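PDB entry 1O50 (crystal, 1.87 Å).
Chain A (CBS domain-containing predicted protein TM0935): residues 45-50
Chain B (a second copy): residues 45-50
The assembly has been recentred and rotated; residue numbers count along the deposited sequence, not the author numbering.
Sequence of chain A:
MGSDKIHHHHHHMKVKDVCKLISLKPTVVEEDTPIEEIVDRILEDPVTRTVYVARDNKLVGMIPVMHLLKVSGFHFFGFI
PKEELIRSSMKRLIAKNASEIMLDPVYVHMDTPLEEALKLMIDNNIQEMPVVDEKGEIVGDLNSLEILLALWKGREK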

ATOM      1  N   ASP A  45      -2.349  11.848   6.880  1.00 36.71           N
ATOM      2  CA  ASP A  45      -1.571  10.781   7.482  1.00 36.65           C
ATOM      3  C   ASP A  45      -1.268   9.737   6.391  1.00 35.87           C
ATOM      4  O   ASP A  45      -1.895   8.668   6.364  1.00 33.73           O
ATOM      5  CB  ASP A  45      -2.381  10.134   8.615  1.00 37.50           C
ATOM      6  CG  ASP A  45      -1.522   9.232   9.506  1.00 40.42           C
ATOM      7  OD1 ASP A  45      -0.286   9.453   9.585  1.00 41.45           O
ATOM      8  OD2 ASP A  45      -2.006   8.265  10.136  1.00 43.84           O
ATOM      9  N   PRO A  46      -0.380  10.092   5.452  1.00 34.68           N
ATOM     10  CA  PRO A  46      -0.189   9.305   4.233  1.00 35.68           C
ATOM     11  C   PRO A  46       0.407   7.885   4.355  1.00 35.53           C
ATOM     12  O   PRO A  46       0.435   7.176   3.363  1.00 35.45           O
ATOM     13  CB  PRO A  46       0.684  10.244   3.354  1.00 35.31           C
ATOM     14  CG  PRO A  46       1.288  11.209   4.241  1.00 35.67           C
ATOM     15  CD  PRO A  46       0.390  11.340   5.409  1.00 35.98           C
ATOM     16  N   VAL A  47       0.823   7.490   5.547  1.00 35.76           N
ATOM     17  CA  VAL A  47       1.196   6.123   5.877  1.00 36.03           C
ATOM     18  C   VAL A  47      -0.039   5.225   5.858  1.00 35.72           C
ATOM     19  O   VAL A  47       0.064   3.983   5.751  1.00 36.15           O
ATOM     20  CB  VAL A  47       1.947   6.098   7.295  1.00 36.13           C
ATOM     21  CG1 VAL A  47       1.024   6.291   8.473  1.00 38.01           C
ATOM     22  CG2 VAL A  47       2.788   4.869   7.477  1.00 39.12           C
ATOM     23  N   THR A  48      -1.212   5.858   5.920  1.00 35.26           N
ATOM     24  CA  THR A  48      -2.454   5.170   6.116  1.00 34.03           C
ATOM     25  C   THR A  48      -2.673   4.301   4.908  1.00 35.22           C
ATOM     26  O   THR A  48      -2.528   4.763   3.794  1.00 35.50           O
ATOM     27  CB  THR A  48      -3.582   6.176   6.203  1.00 34.82           C
ATOM     28  OG1 THR A  48      -3.480   6.965   7.390  1.00 34.88           O
ATOM     29  CG2 THR A  48      -4.916   5.521   6.356  1.00 32.97           C
ATOM     30  N   ARG A  49      -3.036   3.047   5.136  1.00 36.25           N
ATOM     31  CA  ARG A  49      -3.216   2.099   4.035  1.00 35.92           C
ATOM     32  C   ARG A  49      -4.608   1.502   4.020  1.00 35.46           C
ATOM     33  O   ARG A  49      -5.055   0.963   2.981  1.00 34.84           O
ATOM     34  CB  ARG A  49      -2.097   1.027   4.042  1.00 36.89           C
ATOM     35  CG  ARG A  49      -0.767   1.551   3.451  1.00 40.46           C
ATOM     36  CD  ARG A  49       0.398   0.757   3.972  1.00 43.27           C
ATOM     37  NE  ARG A  49       1.635   0.927   3.224  1.00 41.34           N
ATOM     38  CZ  ARG A  49       2.566   1.814   3.465  1.00 42.24           C
ATOM     39  NH1 ARG A  49       2.417   2.734   4.417  1.00 39.05           N
ATOM     40  NH2 ARG A  49       3.675   1.780   2.735  1.00 40.99           N
ATOM     41  N   THR A  50      -5.283   1.583   5.148  1.00 34.36           N
ATOM     42  CA  THR A  50      -6.660   1.144   5.277  1.00 36.79           C
ATOM     43  C   THR A  50      -7.416   2.137   6.190  1.00 36.69           C
ATOM     44  O   THR A  50      -6.957   2.457   7.312  1.00 37.73           O
ATOM     45  CB  THR A  50      -6.768  -0.297   5.845  1.00 36.95           C
ATOM     46  OG1 THR A  50      -5.980  -1.240   5.074  1.00 38.41           O
ATOM     47  CG2 THR A  50      -8.220  -0.817   5.694  1.00 37.13           C
TER
ATOM     48  N   ASP B  45      11.045   6.215   5.710  1.00 36.71           N
ATOM     49  CA  ASP B  45      10.114   6.964   4.887  1.00 36.65           C
ATOM     50  C   ASP B  45       8.882   6.077   4.632  1.00 35.87           C
ATOM     51  O   ASP B  45       8.730   5.528   3.531  1.00 33.73           O
ATOM     52  CB  ASP B  45      10.786   7.324   3.554  1.00 37.50           C
ATOM     53  CG  ASP B  45      10.001   8.380   2.770  1.00 40.42           C
ATOM     54  OD1 ASP B  45       9.253   9.173   3.398  1.00 41.45           O
ATOM     55  OD2 ASP B  45      10.058   8.461   1.522  1.00 43.84           O
ATOM     56  N   PRO B  46       8.065   5.871   5.675  1.00 34.68           N
ATOM     57  CA  PRO B  46       7.008   4.860   5.640  1.00 35.68           C
ATOM     58  C   PRO B  46       5.825   5.059   4.668  1.00 35.53           C
ATOM     59  O   PRO B  46       5.019   4.153   4.534  1.00 35.45           O
ATOM     60  CB  PRO B  46       6.554   4.790   7.125  1.00 35.31           C
ATOM     61  CG  PRO B  46       7.000   6.007   7.758  1.00 35.67           C
ATOM     62  CD  PRO B  46       8.186   6.473   7.007  1.00 35.98           C
ATOM     63  N   VAL B  47       5.765   6.195   3.992  1.00 35.76           N
ATOM     64  CA  VAL B  47       4.856   6.447   2.885  1.00 36.03           C
ATOM     65  C   VAL B  47       5.246   5.592   1.681  1.00 35.72           C
ATOM     66  O   VAL B  47       4.433   5.359   0.760  1.00 36.15           O
ATOM     67  CB  VAL B  47       4.847   8.015   2.542  1.00 36.13           C
ATOM     68  CG1 VAL B  47       6.090   8.485   1.826  1.00 38.01           C
ATOM     69  CG2 VAL B  47       3.615   8.432   1.795  1.00 39.12           C
ATOM     70  N   THR B  48       6.481   5.089   1.710  1.00 35.26           N
ATOM     71  CA  THR B  48       7.080   4.438   0.581  1.00 34.03           C
ATOM     72  C   THR B  48       6.280   3.193   0.314  1.00 35.22           C
ATOM     73  O   THR B  48       5.998   2.445   1.231  1.00 35.50           O
ATOM     74  CB  THR B  48       8.501   4.042   0.919  1.00 34.82           C
ATOM     75  OG1 THR B  48       9.333   5.192   1.083  1.00 34.88           O
ATOM     76  CG2 THR B  48       9.168   3.311  -0.200  1.00 32.97           C
ATOM     77  N   ARG B  49       5.932   2.967  -0.943  1.00 36.25           N
ATOM     78  CA  ARG B  49       5.101   1.817  -1.305  1.00 35.92           C
ATOM     79  C   ARG B  49       5.777   0.926  -2.328  1.00 35.46           C
ATOM     80  O   ARG B  49       5.395  -0.256  -2.488  1.00 34.84           O
ATOM     81  CB  ARG B  49       3.687   2.274  -1.741  1.00 36.89           C
ATOM     82  CG  ARG B  49       2.777   2.626  -0.540  1.00 40.46           C
ATOM     83  CD  ARG B  49       1.686   3.571  -0.955  1.00 43.27           C
ATOM     84  NE  ARG B  49       0.586   3.686  -0.009  1.00 41.34           N
ATOM     85  CZ  ARG B  49       0.497   4.549   0.970  1.00 42.24           C
ATOM     86  NH1 ARG B  49       1.494   5.389   1.245  1.00 39.05           N
ATOM     87  NH2 ARG B  49      -0.617   4.572   1.692  1.00 40.99           N
ATOM     88  N   THR B  50       6.756   1.477  -3.015  1.00 34.36           N
ATOM     89  CA  THR B  50       7.566   0.737  -3.966  1.00 36.79           C
ATOM     90  C   THR B  50       9.031   1.218  -3.851  1.00 36.69           C
ATOM     91  O   THR B  50       9.314   2.439  -3.900  1.00 37.73           O
ATOM     92  CB  THR B  50       7.059   0.902  -5.424  1.00 36.95           C
ATOM     93  OG1 THR B  50       5.653   0.562  -5.546  1.00 38.41           O
ATOM     94  CG2 THR B  50       7.769  -0.121  -6.347  1.00 37.13           C
TER

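The two stretches are copies of one sequence related by an exact two-fold axis, so each contact made by chain B has a counterpart with the chain labels exchanged. Neither copy contributes a helix to the contact; each presents a type I beta turn running from residue 45 to residue 48. The vectors from CA 46 to CA 49 lie 62° apart, and the backbones come closest in register at Val A47 and Val B47, whose CA atoms are 4.7 Å apart. Together the two sides bury 307 Å².

Along chain B, Asp B45 opens the turn and does not touch the other stretch. Its contribution is internal: its backbone O accepts a hydrogen bond from Thr B48 N at 2.9 Å, the closure expected of a type I turn, and a second from Thr B48 OG1, which lies 2.5 Å from Asp B45 O. The phi/psi values of the two central residues, -67/-6 at Pro B46 and -68/-18 at Val B47, fit the same turn.

Pro B46 contributes both its ring and its carbonyl. The ring, puckered C-gamma endo, offers an apolar surface, and Pro B46 CB packs 3.8 Å from Val A47 CG2. The carbonyl is the polar anchor: Pro B46 O accepts hydrogen bonds from Arg A49 NH1 at 3.0 Å (N-H...O angle 156°) and from Arg A49 NH2 at 3.3 Å (139°). The shorter distance and straighter angle make the NH1 bond the better formed of the two. This oxygen lies at the edge of the guanidinium, near its plane, where the N-H groups point.

Val B47 repeats the apolar pairing from the other side of the axis, with Val B47 CG2 3.8 Å from Pro A46 CB. Its CA-to-CB bond points sideways to chain A, and chi1 is 74° (p). Its backbone serves its own chain as well, since Val B47 O accepts a hydrogen bond from Arg B49 NH1 at 3.0 Å (145°), helping to hold that side chain in place.

At Thr B48 the CA-to-CB bond points away from chain A, consistent with the role of OG1 inside the turn. The carbonyl nevertheless comes close to the partner, with Thr B48 O 2.8 Å from Arg A49 NH2, also near the plane of that guanidinium.

Arg B49 leaves its backbone sideways, but its end comes nearer to chain A. With chi1 at -78° (m) and chi2 and chi3 both t, the extended chain carries Arg B49 NH1 to 3.0 Å from Pro A46 O and Arg B49 NH2 to 3.3 Å from Pro A46 O, both as hydrogen bonds. The guanidinium also stacks flat on that of Arg A49, with planes at 4° and centres 4.2 Å apart. The like charges are close, Arg A49 NH1 and Arg B49 NH1 being 4.2 Å apart, but carbonyl oxygens at the edges of both groups supply compensating negative potential while leaving the faces free to stack.

Thr B50 lies beyond reach of chain A.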